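Local coordinates for oxidoreductase, iron/ascorbate family (Shewanella oneidensis, PDB 3ON7), which probably acts as an iron(II)-dependent oxygenase that uses 2-oxoglutarate, as in relatives that form ethylene and oxidise L-arginine, at residues 47-52 / 153-157; 57-61 / 96-100; 91-95 / 148-152; 132-136 / 221-225. One frame throughout, in Å; residues are numbered along the deposited sequence. Where two conformers were deposited one is given.

Contact 1: residues 47-52 / 153-157; sequences WQAFFN and RILHY
Ile-154 lays its CD1 methyl over the six-membered ring of Trp-47. CD1 sits 3.4 Å from the centroid of that ring and close to the ring normal, a CH-pi contact over the middle of the face. CG2 of Ile-154 also touches the edge of the Phe-51 ring, 3.9 Å from CE2 of Phe-51. One beta-branched residue therefore serves two aromatic rings a helical turn apart.

Phe-51 is clamped on both faces. CB of His-156 lies 3.7 Å from the centroid of the Phe-51 ring on one face, and CD2 of Phe-50 covers the opposite one. The His-156 ring swings out with CG anti to its backbone N (chi1 175°). It runs nearly parallel to the Phe-51 ring, with planes at 20°, but is slid along so far that the two barely overlap. Gln-48 comes to NE2 of the imidazole with its amide turned steeply against the ring. NE2 of Gln-48 is 3.3 Å from NE2 of His-156. Both imidazole nitrogens have hydrogen-bond partners beyond, ND1 at Glu-88 and NE2 at Ser-244.

The contact lays the C-terminal end of helix 37-51 across strand 151-157 of the main sheet. The axes of residues 47-51 and 153-157 cross at 60°. Strands 88-92 and 245-252 flank that strand, and Ile-106 of helix 103-126 packs against both Trp-47 and Ile-154.

Contact 2: residues 57-61 / 96-100; sequences NEFMF and GRIPD
Arg-97 sends CG to the far side of CB from its backbone N (chi1 -158°) and stays extended as far as NE, which carries its guanidinium over to Phe-59. Phe-59 turns its CG away from its own carbonyl carbon (chi1 -60°), and the ring enters between Arg-97 and Pro-99. CG of Pro-99 lies over the centre of one ring face, 3.8 Å from the Phe-59 centroid. This is a CH-pi contact. CB of Pro-99 adds a contact of 3.6 Å to CZ of Phe-59.

The guanidinium is tilted 43° to the phenyl plane. CD2 of Phe-59 rests over its face, 3.5 Å from NE of Arg-97. NH1 and NH2 of Arg-97 form two weak hydrogen bonds to the same acceptor, O of Glu-58. A water in the guanidinium plane accepts from NH1 of Arg-97 at 2.9 Å and donates to O of Met-60, a selenomethionine.

A leucine at Arg-97 would probably leave O of Glu-58 without these two donors and free the bridging water to shift.

The contact joins two loops near the surface. One follows helix 37-51, and the other leads from strand 88-92 into helix 103-126. Phe-50 of the first helix and Tyr-90 of the strand both pack against Phe-59 and Pro-99.

Contact 3: residues 91-95 / 148-152; sequences HVYPW and HKTLL
Tyr-93 runs across the backbone of residues 148-151. Its CB lies over a face of the Trp-95 ring, toward its rim. Beyond it, CD1 comes within 3.2 Å of O of Thr-150, and CE1 has O of Lys-149 at the ring edge. CZ touches CD1 of Leu-151 at 3.7 Å. At the tip, OH of Tyr-93 donates to a water at 2.6 Å, and this water donates in turn to O of Lys-149. A phenylalanine at Tyr-93 would probably leave that water without its donor and more loosely held to O of Lys-149.

Strand 151-157 belongs to the major sheet of the double-stranded beta-helix (cupin) fold, and strand 88-92 extends that sheet as its antiparallel neighbour. Val-92 and Leu-152 form a hydrogen-bonded pair, with N of Val-92 2.8 Å from O of Leu-152. CD1 of Leu-151 rests over a face of the His-91 ring, offset toward the rim.

Past the strand ends, NE1 of Trp-95 donates to a lone pair of O of His-148 at 3.0 Å, nearly straight at 165°. The His-148 ring forms an offset stack on the five-membered ring of Trp-95, with planes at 26°. NE2 of His-148 is hydrogen-bonded to His-148 of the third subunit.

Contact 4: residues 132-136 / 221-225; sequences IKAKF and ASDGY
Ile-132 packs over the Tyr-225 ring where helix 130-133 meets a Schellman motif, the turn that ends helix 216-221. CG1 of Ile-132 lies toward the rim of one ring face, 4.2 Å from the Tyr-225 centroid, in a CH-pi contact. CD1 of Ile-132 reaches CB of Tyr-225 at 3.8 Å. CG2 of Ile-132 meets CB of Ser-222.

Phe-136 comes in edge first. Its CD1 is 3.7 Å from O of Ala-221, and CE1 touches CB of Ser-222. Lys-135 runs its methylene chain along the turn, with CD 3.5 Å from CB of Asp-223. NZ of Lys-135 stays 4.5 Å from OD2 of Asp-223, too far for a salt bridge.

Two turns set these groups in place. A type I turn over 133-136 brings the centre of one Phe-136 ring face against O of Ile-132. A type I' turn over 222-225 points Tyr-225 at the helix. In the Schellman motif, Asp-223 is the C-prime residue. Its N bonds to O of Glu-220, and N of Gly-224 bonds to O of Gln-219. A chi1 of 67° turns OG of Ser-222 back toward the helix end, where it bonds to O of Leu-218 and to N of Phe-226.

Contacts 1, 2 and 3 form one connected region, while contact 4 lies apart. Contacts 1 and 3 share strand 151-157, and NE of Arg-153 is 3.1 Å from NE2 of His-91, probably a hydrogen bond. Contact 2 reaches contact 1 through Phe-50, whose CE1 is 3.9 Å from CG of Pro-99. It meets contact 3 where CD1 of Ile-98 packs on CG1 of Val-92. Contact 4 has its centre about 37 Å from that of contact 1, on the opposite side of the chain's centre, and its nearest atoms are about 15 Å from contact 3. The likely iron site, His-174, Asp-176 and His-231, includes no residue of the four contacts.

Contact 1: residues 47-52 / 153-157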
loop_
_atom_site.group_PDB
_atom_site.type_symbol
_atom_site.label_atom_id
_atom_site.label_comp_id
_atom_site.label_asym_id
_atom_site.label_seq_id
_atom_site.Cartn_x
_atom_site.Cartn_y
_atom_site.Cartn_z
ATOM N N TRP B 47 22.685 18.022 -10.063
ATOM C CA TRP B 47 21.820 16.855 -10.187
ATOM C C TRP B 47 22.136 16.088 -11.451
ATOM O O TRP B 47 22.131 14.859 -11.454
ATOM C CB TRP B 47 20.341 17.250 -10.110
ATOM C CG TRP B 47 19.956 17.430 -8.696
ATOM C CD1 TRP B 47 20.025 18.568 -7.966
ATOM C CD2 TRP B 47 19.491 16.417 -7.812
ATOM N NE1 TRP B 47 19.618 18.336 -6.681
ATOM C CE2 TRP B 47 19.273 17.020 -6.565
ATOM C CE3 TRP B 47 19.225 15.063 -7.955
ATOM C CZ2 TRP B 47 18.795 16.316 -5.477
ATOM C CZ3 TRP B 47 18.761 14.364 -6.863
ATOM C CH2 TRP B 47 18.551 14.988 -5.645
ATOM N N GLN B 48 22.441 16.797 -12.524
ATOM C CA GLN B 48 22.990 16.134 -13.701
ATOM C C GLN B 48 24.197 15.274 -13.319
ATOM O O GLN B 48 24.310 14.106 -13.711
ATOM C CB GLN B 48 23.392 17.148 -14.766
ATOM C CG GLN B 48 23.867 16.518 -16.065
ATOM C CD GLN B 48 22.803 15.659 -16.719
ATOM O OE1 GLN B 48 21.880 16.169 -17.330
ATOM N NE2 GLN B 48 22.933 14.346 -16.586
ATOM N N ALA B 49 25.092 15.865 -12.549
ATOM C CA ALA B 49 26.247 15.146 -11.992
ATOM C C ALA B 49 25.840 13.907 -11.190
ATOM O O ALA B 49 26.394 12.824 -11.362
ATOM C CB ALA B 49 27.076 16.098 -11.121
ATOM N N PHE B 50 24.875 14.079 -10.310
ATOM C CA PHE B 50 24.345 12.961 -9.519
ATOM C C PHE B 50 23.916 11.793 -10.387
ATOM O O PHE B 50 24.285 10.666 -10.109
ATOM C CB PHE B 50 23.163 13.430 -8.670
ATOM C CG PHE B 50 22.429 12.321 -7.992
ATOM C CD1 PHE B 50 22.922 11.759 -6.833
ATOM C CD2 PHE B 50 21.243 11.835 -8.518
ATOM C CE1 PHE B 50 22.250 10.735 -6.206
ATOM C CE2 PHE B 50 20.566 10.803 -7.900
ATOM C CZ PHE B 50 21.069 10.248 -6.751
ATOM N N PHE B 51 23.138 12.067 -11.433
ATOM C CA PHE B 51 22.622 11.004 -12.320
ATOM C C PHE B 51 23.693 10.424 -13.223
ATOM O O PHE B 51 23.540 9.303 -13.717
ATOM C CB PHE B 51 21.490 11.518 -13.209
ATOM C CG PHE B 51 20.240 11.857 -12.464
ATOM C CD1 PHE B 51 19.491 10.872 -11.876
ATOM C CD2 PHE B 51 19.818 13.163 -12.360
ATOM C CE1 PHE B 51 18.330 11.183 -11.210
ATOM C CE2 PHE B 51 18.677 13.479 -11.668
ATOM C CZ PHE B 51 17.935 12.494 -11.091
ATOM N N ASN B 52 24.779 11.172 -13.428
ATOM C CA ASN B 52 25.877 10.712 -14.283
ATOM C C ASN B 52 26.892 9.788 -13.589
ATOM O O ASN B 52 27.856 9.378 -14.230
ATOM C CB ASN B 52 26.572 11.922 -14.944
ATOM C CG ASN B 52 25.792 12.462 -16.119
ATOM O OD1 ASN B 52 24.800 11.866 -16.530
ATOM N ND2 ASN B 52 26.243 13.584 -16.685
ATOM N N ARG B 153 10.058 16.492 -7.652
ATOM C CA ARG B 153 10.389 15.339 -8.459
ATOM C C ARG B 153 11.475 15.842 -9.412
ATOM O O ARG B 153 11.269 16.807 -10.141
ATOM C CB ARG B 153 9.102 14.933 -9.192
ATOM C CG ARG B 153 9.127 13.707 -10.057
ATOM C CD ARG B 153 7.693 13.204 -10.447
ATOM N NE ARG B 153 7.740 11.758 -10.674
ATOM C CZ ARG B 153 7.486 11.115 -11.816
ATOM N NH1 ARG B 153 7.074 11.731 -12.920
ATOM N NH2 ARG B 153 7.621 9.802 -11.838
ATOM N N ILE B 154 12.661 15.245 -9.354
ATOM C CA ILE B 154 13.754 15.632 -10.245
ATOM C C ILE B 154 13.859 14.568 -11.326
ATOM O O ILE B 154 14.230 13.433 -11.034
ATOM C CB ILE B 154 15.062 15.792 -9.458
ATOM C CG1 ILE B 154 14.814 16.760 -8.302
ATOM C CG2 ILE B 154 16.252 16.273 -10.382
ATOM C CD1 ILE B 154 16.009 17.145 -7.500
ATOM N N LEU B 155 13.497 14.943 -12.564
ATOM C CA LEU B 155 13.444 14.008 -13.687
ATOM C C LEU B 155 14.702 14.104 -14.536
ATOM O O LEU B 155 15.190 15.206 -14.804
ATOM C CB LEU B 155 12.225 14.307 -14.567
ATOM C CG LEU B 155 10.913 13.719 -14.049
ATOM C CD1 LEU B 155 10.668 12.362 -14.655
ATOM C CD2 LEU B 155 10.924 13.616 -12.526
ATOM N N HIS B 156 15.224 12.946 -14.958
ATOM C CA HIS B 156 16.354 12.894 -15.874
ATOM C C HIS B 156 16.093 11.929 -17.024
ATOM O O HIS B 156 15.933 10.740 -16.802
ATOM C CB HIS B 156 17.643 12.495 -15.176
ATOM C CG HIS B 156 18.804 12.329 -16.119
ATOM N ND1 HIS B 156 19.578 11.188 -16.162
ATOM C CD2 HIS B 156 19.307 13.160 -17.064
ATOM C CE1 HIS B 156 20.518 11.332 -17.085
ATOM N NE2 HIS B 156 20.373 12.521 -17.645
ATOM N N TYR B 157 16.031 12.472 -18.241
ATOM C CA TYR B 157 15.997 11.691 -19.450
ATOM C C TYR B 157 17.401 11.540 -19.963
ATOM O O TYR B 157 17.966 12.503 -20.467
ATOM C CB TYR B 157 15.169 12.390 -20.517
ATOM C CG TYR B 157 13.725 12.541 -20.147
ATOM C CD1 TYR B 157 13.284 13.633 -19.397
ATOM C CD2 TYR B 157 12.796 11.594 -20.551
ATOM C CE1 TYR B 157 11.953 13.771 -19.066
ATOM C CE2 TYR B 157 11.463 11.718 -20.215
ATOM C CZ TYR B 157 11.047 12.803 -19.474
ATOM O OH TYR B 157 9.725 12.913 -19.172
#

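Contact 2: residues 57-61 / 96-100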
loop_
_atom_site.group_PDB
_atom_site.type_symbol
_atom_site.label_atom_id
_atom_site.label_comp_id
_atom_site.label_asym_id
_atom_site.label_seq_id
_atom_site.Cartn_x
_atom_site.Cartn_y
_atom_site.Cartn_z
ATOM N N ASN B 57 23.065 4.890 -7.065
ATOM C CA ASN B 57 22.410 3.650 -6.697
ATOM C C ASN B 57 22.387 3.402 -5.194
ATOM O O ASN B 57 21.601 2.586 -4.726
ATOM C CB ASN B 57 23.038 2.458 -7.433
ATOM C CG ASN B 57 22.842 2.537 -8.953
ATOM O OD1 ASN B 57 21.711 2.573 -9.454
ATOM N ND2 ASN B 57 23.948 2.565 -9.688
ATOM N N GLU B 58 23.242 4.102 -4.448
ATOM C CA GLU B 58 23.184 4.088 -2.983
ATOM C C GLU B 58 21.902 4.707 -2.422
ATOM O O GLU B 58 21.589 4.514 -1.255
ATOM C CB GLU B 58 24.366 4.854 -2.371
ATOM C CG GLU B 58 25.740 4.178 -2.487
ATOM C CD GLU B 58 26.908 5.150 -2.230
ATOM O OE1 GLU B 58 26.738 6.125 -1.449
ATOM O OE2 GLU B 58 27.994 4.933 -2.820
ATOM N N PHE B 59 21.186 5.481 -3.227
ATOM C CA PHE B 59 19.980 6.152 -2.762
ATOM C C PHE B 59 18.694 5.544 -3.316
ATOM O O PHE B 59 17.679 6.228 -3.379
ATOM C CB PHE B 59 20.088 7.646 -3.072
ATOM C CG PHE B 59 21.268 8.293 -2.420
ATOM C CD1 PHE B 59 22.522 8.264 -3.033
ATOM C CD2 PHE B 59 21.156 8.875 -1.173
ATOM C CE1 PHE B 59 23.627 8.823 -2.422
ATOM C CE2 PHE B 59 22.272 9.454 -0.558
ATOM C CZ PHE B 59 23.499 9.417 -1.184
HETATM N N MSE B 60 18.735 4.257 -3.682
HETATM C CA MSE B 60 17.546 3.536 -4.166
HETATM C C MSE B 60 16.402 3.908 -3.281
HETATM O O MSE B 60 16.534 3.884 -2.065
HETATM C CB MSE B 60 17.695 2.006 -4.063
HETATM C CG MSE B 60 18.595 1.332 -5.098
HETATM SE SE MSE B 60 18.043 1.654 -6.924
HETATM C CE MSE B 60 16.180 1.200 -6.643
ATOM N N PHE B 61 15.271 4.217 -3.900
ATOM C CA PHE B 61 14.091 4.652 -3.160
ATOM C C PHE B 61 13.679 3.671 -2.082
ATOM O O PHE B 61 13.795 2.478 -2.255
ATOM C CB PHE B 61 12.908 4.919 -4.091
ATOM C CG PHE B 61 12.344 3.686 -4.760
ATOM C CD1 PHE B 61 12.893 3.204 -5.917
ATOM C CD2 PHE B 61 11.232 3.057 -4.239
ATOM C CE1 PHE B 61 12.381 2.102 -6.541
ATOM C CE2 PHE B 61 10.695 1.951 -4.844
ATOM C CZ PHE B 61 11.253 1.472 -6.004
ATOM N N GLY B 96 12.423 13.516 3.681
ATOM C CA GLY B 96 12.891 12.281 3.070
ATOM C C GLY B 96 14.393 12.217 2.878
ATOM O O GLY B 96 15.141 13.084 3.330
ATOM N N ARG B 97 14.828 11.180 2.176
ATOM C CA ARG B 97 16.239 10.970 1.966
ATOM C C ARG B 97 16.759 11.854 0.873
ATOM O O ARG B 97 16.213 11.892 -0.215
ATOM C CB ARG B 97 16.518 9.540 1.582
ATOM C CG ARG B 97 17.946 9.216 1.886
ATOM C CD ARG B 97 18.236 7.853 1.544
ATOM N NE ARG B 97 19.634 7.550 1.683
ATOM C CZ ARG B 97 20.167 6.417 1.244
ATOM N NH1 ARG B 97 19.385 5.515 0.636
ATOM N NH2 ARG B 97 21.470 6.184 1.411
ATOM N N ILE B 98 17.852 12.543 1.169
ATOM C CA ILE B 98 18.516 13.429 0.219
ATOM C C ILE B 98 20.032 13.258 0.409
ATOM O O ILE B 98 20.501 13.209 1.533
ATOM C CB ILE B 98 18.134 14.905 0.470
ATOM C CG1 ILE B 98 16.610 15.053 0.562
ATOM C CG2 ILE B 98 18.671 15.778 -0.650
ATOM C CD1 ILE B 98 16.149 16.418 0.871
ATOM N N PRO B 99 20.793 13.157 -0.686
ATOM C CA PRO B 99 22.242 13.033 -0.515
ATOM C C PRO B 99 22.816 14.282 0.130
ATOM O O PRO B 99 22.410 15.389 -0.232
ATOM C CB PRO B 99 22.764 12.898 -1.955
ATOM C CG PRO B 99 21.615 12.473 -2.743
ATOM C CD PRO B 99 20.411 13.117 -2.099
ATOM N N ASP B 100 23.719 14.101 1.088
ATOM C CA ASP B 100 24.278 15.220 1.858
ATOM C C ASP B 100 24.762 16.364 0.990
ATOM O O ASP B 100 24.494 17.525 1.311
ATOM C CB ASP B 100 25.452 14.767 2.749
ATOM C CG ASP B 100 24.994 14.006 3.991
ATOM O OD1 ASP B 100 23.864 14.251 4.470
ATOM O OD2 ASP B 100 25.773 13.170 4.496
HETATM O O HOH W 1 16.498 5.488 0.032
#

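Contact 3: residues 91-95 / 148-152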
loop_
_atom_site.group_PDB
_atom_site.type_symbol
_atom_site.label_atom_id
_atom_site.label_comp_id
_atom_site.label_asym_id
_atom_site.label_seq_id
_atom_site.Cartn_x
_atom_site.Cartn_y
_atom_site.Cartn_z
ATOM N N HIS B 91 12.801 11.491 -6.006
ATOM C CA HIS B 91 11.700 12.129 -5.272
ATOM C C HIS B 91 12.243 12.759 -4.006
ATOM O O HIS B 91 12.712 12.061 -3.078
ATOM C CB HIS B 91 10.642 11.097 -4.927
ATOM C CG HIS B 91 9.669 10.835 -6.028
ATOM N ND1 HIS B 91 8.474 10.182 -5.815
ATOM C CD2 HIS B 91 9.686 11.181 -7.337
ATOM C CE1 HIS B 91 7.794 10.146 -6.951
ATOM N NE2 HIS B 91 8.516 10.727 -7.891
ATOM N N VAL B 92 12.202 14.084 -3.985
ATOM C CA VAL B 92 12.693 14.856 -2.856
ATOM C C VAL B 92 11.525 15.335 -1.990
ATOM O O VAL B 92 10.607 16.001 -2.493
ATOM C CB VAL B 92 13.463 16.111 -3.323
ATOM C CG1 VAL B 92 13.841 16.993 -2.109
ATOM C CG2 VAL B 92 14.688 15.741 -4.148
ATOM N N TYR B 93 11.603 15.023 -0.696
ATOM C CA TYR B 93 10.751 15.626 0.330
ATOM C C TYR B 93 11.614 16.187 1.452
ATOM O O TYR B 93 12.632 15.603 1.776
ATOM C CB TYR B 93 9.827 14.570 0.971
ATOM C CG TYR B 93 8.872 13.873 0.049
ATOM C CD1 TYR B 93 7.605 14.394 -0.200
ATOM C CD2 TYR B 93 9.220 12.680 -0.557
ATOM C CE1 TYR B 93 6.724 13.758 -1.040
ATOM C CE2 TYR B 93 8.349 12.018 -1.385
ATOM C CZ TYR B 93 7.100 12.557 -1.628
ATOM O OH TYR B 93 6.239 11.900 -2.463
ATOM N N PRO B 94 11.188 17.290 2.094
ATOM C CA PRO B 94 11.920 17.829 3.253
ATOM C C PRO B 94 12.203 16.779 4.336
ATOM O O PRO B 94 13.253 16.810 4.985
ATOM C CB PRO B 94 10.954 18.874 3.809
ATOM C CG PRO B 94 10.123 19.278 2.649
ATOM C CD PRO B 94 9.993 18.087 1.778
ATOM N N TRP B 95 11.260 15.858 4.508
ATOM C CA TRP B 95 11.370 14.773 5.472
ATOM C C TRP B 95 12.135 13.550 4.966
ATOM O O TRP B 95 12.461 12.641 5.737
ATOM C CB TRP B 95 9.972 14.320 5.913
ATOM C CG TRP B 95 9.022 13.969 4.795
ATOM C CD1 TRP B 95 8.044 14.763 4.295
ATOM C CD2 TRP B 95 8.943 12.733 4.075
ATOM N NE1 TRP B 95 7.350 14.106 3.315
ATOM C CE2 TRP B 95 7.885 12.859 3.152
ATOM C CE3 TRP B 95 9.653 11.528 4.125
ATOM C CZ2 TRP B 95 7.534 11.836 2.266
ATOM C CZ3 TRP B 95 9.310 10.509 3.237
ATOM C CH2 TRP B 95 8.240 10.666 2.334
ATOM N N HIS B 148 2.895 17.710 3.966
ATOM C CA HIS B 148 3.671 16.477 3.993
ATOM C C HIS B 148 3.786 15.843 2.607
ATOM O O HIS B 148 4.821 15.242 2.255
ATOM C CB HIS B 148 2.965 15.519 4.950
ATOM C CG HIS B 148 3.657 14.215 5.136
ATOM N ND1 HIS B 148 3.063 13.020 4.803
ATOM C CD2 HIS B 148 4.875 13.905 5.645
ATOM C CE1 HIS B 148 3.889 12.026 5.082
ATOM N NE2 HIS B 148 4.995 12.534 5.594
ATOM N N LYS B 149 2.724 15.982 1.814
ATOM C CA LYS B 149 2.665 15.334 0.514
ATOM C C LYS B 149 3.333 16.119 -0.609
ATOM O O LYS B 149 3.574 15.573 -1.690
ATOM C CB LYS B 149 1.214 15.016 0.141
ATOM C CG LYS B 149 0.630 13.809 0.876
ATOM C CD LYS B 149 0.625 12.545 0.006
ATOM C CE LYS B 149 -0.427 12.629 -1.111
ATOM N NZ LYS B 149 -0.496 11.363 -1.912
ATOM N N THR B 150 3.629 17.388 -0.404
ATOM C CA THR B 150 4.186 18.173 -1.506
ATOM C C THR B 150 5.494 17.514 -1.926
ATOM O O THR B 150 6.314 17.176 -1.066
ATOM C CB THR B 150 4.368 19.662 -1.153
ATOM O OG1 THR B 150 3.093 20.297 -1.235
ATOM C CG2 THR B 150 5.359 20.381 -2.132
ATOM N N LEU B 151 5.633 17.310 -3.235
ATOM C CA LEU B 151 6.722 16.524 -3.825
ATOM C C LEU B 151 7.526 17.321 -4.843
ATOM O O LEU B 151 6.961 17.900 -5.750
ATOM C CB LEU B 151 6.131 15.284 -4.524
ATOM C CG LEU B 151 6.962 14.539 -5.560
ATOM C CD1 LEU B 151 8.142 13.897 -4.878
ATOM C CD2 LEU B 151 6.093 13.485 -6.275
ATOM N N LEU B 152 8.842 17.336 -4.689
ATOM C CA LEU B 152 9.755 17.884 -5.700
ATOM C C LEU B 152 10.396 16.676 -6.386
ATOM O O LEU B 152 11.098 15.907 -5.763
ATOM C CB LEU B 152 10.786 18.809 -5.044
ATOM C CG LEU B 152 11.899 19.406 -5.897
ATOM C CD1 LEU B 152 11.365 20.034 -7.160
ATOM C CD2 LEU B 152 12.699 20.415 -5.073
HETATM O O HOH W 2 3.864 12.870 -2.469
#

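Contact 4: residues 132-136 / 221-225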
loop_
_atom_site.group_PDB
_atom_site.type_symbol
_atom_site.label_atom_id
_atom_site.label_comp_id
_atom_site.label_asym_id
_atom_site.label_seq_id
_atom_site.Cartn_x
_atom_site.Cartn_y
_atom_site.Cartn_z
ATOM N N ILE B 132 -16.774 32.137 -5.904
ATOM C CA ILE B 132 -15.739 31.115 -5.977
ATOM C C ILE B 132 -14.894 31.146 -4.689
ATOM O O ILE B 132 -14.593 30.093 -4.124
ATOM C CB ILE B 132 -14.851 31.273 -7.225
ATOM C CG1 ILE B 132 -15.693 31.318 -8.513
ATOM C CG2 ILE B 132 -13.849 30.141 -7.301
ATOM C CD1 ILE B 132 -16.581 30.111 -8.745
ATOM N N LYS B 133 -14.530 32.339 -4.214
ATOM C CA LYS B 133 -13.829 32.470 -2.923
ATOM C C LYS B 133 -14.510 31.670 -1.830
ATOM O O LYS B 133 -13.847 30.960 -1.079
ATOM C CB LYS B 133 -13.749 33.927 -2.450
ATOM C CG LYS B 133 -12.605 34.742 -3.014
ATOM C CD LYS B 133 -12.972 36.245 -3.077
ATOM C CE LYS B 133 -11.743 37.138 -3.198
ATOM N NZ LYS B 133 -11.942 38.258 -4.173
ATOM N N ALA B 134 -15.833 31.794 -1.743
ATOM C CA ALA B 134 -16.616 31.151 -0.681
ATOM C C ALA B 134 -16.575 29.620 -0.740
ATOM O O ALA B 134 -16.915 28.963 0.230
ATOM C CB ALA B 134 -18.067 31.639 -0.717
ATOM N N LYS B 135 -16.159 29.055 -1.869
ATOM C CA LYS B 135 -16.035 27.602 -1.990
ATOM C C LYS B 135 -14.763 27.038 -1.338
ATOM O O LYS B 135 -14.708 25.861 -1.015
ATOM C CB LYS B 135 -16.115 27.187 -3.456
ATOM C CG LYS B 135 -17.480 27.440 -4.065
ATOM C CD LYS B 135 -17.601 26.805 -5.451
ATOM C CE LYS B 135 -18.910 27.198 -6.142
ATOM N NZ LYS B 135 -20.091 26.933 -5.275
ATOM N N PHE B 136 -13.758 27.879 -1.130
ATOM C CA PHE B 136 -12.511 27.438 -0.536
ATOM C C PHE B 136 -12.692 27.316 0.966
ATOM O O PHE B 136 -13.051 28.286 1.624
ATOM C CB PHE B 136 -11.388 28.424 -0.854
ATOM C CG PHE B 136 -11.222 28.719 -2.323
ATOM C CD1 PHE B 136 -11.494 27.760 -3.290
ATOM C CD2 PHE B 136 -10.752 29.959 -2.734
ATOM C CE1 PHE B 136 -11.317 28.049 -4.641
ATOM C CE2 PHE B 136 -10.580 30.250 -4.063
ATOM C CZ PHE B 136 -10.856 29.291 -5.022
ATOM N N ALA B 221 -11.940 22.220 -5.891
ATOM C CA ALA B 221 -12.165 23.231 -4.855
ATOM C C ALA B 221 -12.882 24.469 -5.384
ATOM O O ALA B 221 -13.624 25.115 -4.646
ATOM C CB ALA B 221 -10.867 23.628 -4.185
ATOM N N SER B 222 -12.680 24.773 -6.658
ATOM C CA SER B 222 -13.218 25.975 -7.282
ATOM C C SER B 222 -14.398 25.664 -8.185
ATOM O O SER B 222 -14.783 26.498 -9.005
ATOM C CB SER B 222 -12.130 26.639 -8.123
ATOM O OG SER B 222 -11.801 25.810 -9.221
ATOM N N ASP B 223 -14.976 24.473 -8.028
ATOM C CA ASP B 223 -16.126 24.047 -8.815
ATOM C C ASP B 223 -15.945 24.288 -10.313
ATOM O O ASP B 223 -16.832 24.823 -10.969
ATOM C CB ASP B 223 -17.408 24.741 -8.323
ATOM C CG ASP B 223 -18.679 24.063 -8.844
ATOM O OD1 ASP B 223 -18.715 22.807 -8.884
ATOM O OD2 ASP B 223 -19.634 24.787 -9.208
ATOM N N GLY B 224 -14.795 23.904 -10.855
ATOM C CA GLY B 224 -14.577 23.992 -12.304
ATOM C C GLY B 224 -14.207 25.363 -12.829
ATOM O O GLY B 224 -13.915 25.504 -14.004
ATOM N N TYR B 225 -14.202 26.381 -11.972
ATOM C CA TYR B 225 -13.843 27.735 -12.396
ATOM C C TYR B 225 -12.401 27.796 -12.881
ATOM O O TYR B 225 -12.122 28.463 -13.871
ATOM C CB TYR B 225 -14.050 28.756 -11.284
ATOM C CG TYR B 225 -13.822 30.194 -11.724
ATOM C CD1 TYR B 225 -14.810 30.907 -12.408
ATOM C CD2 TYR B 225 -12.624 30.842 -11.452
ATOM C CE1 TYR B 225 -14.607 32.241 -12.809
ATOM C CE2 TYR B 225 -12.404 32.165 -11.857
ATOM C CZ TYR B 225 -13.399 32.854 -12.534
ATOM O OH TYR B 225 -13.174 34.150 -12.923
#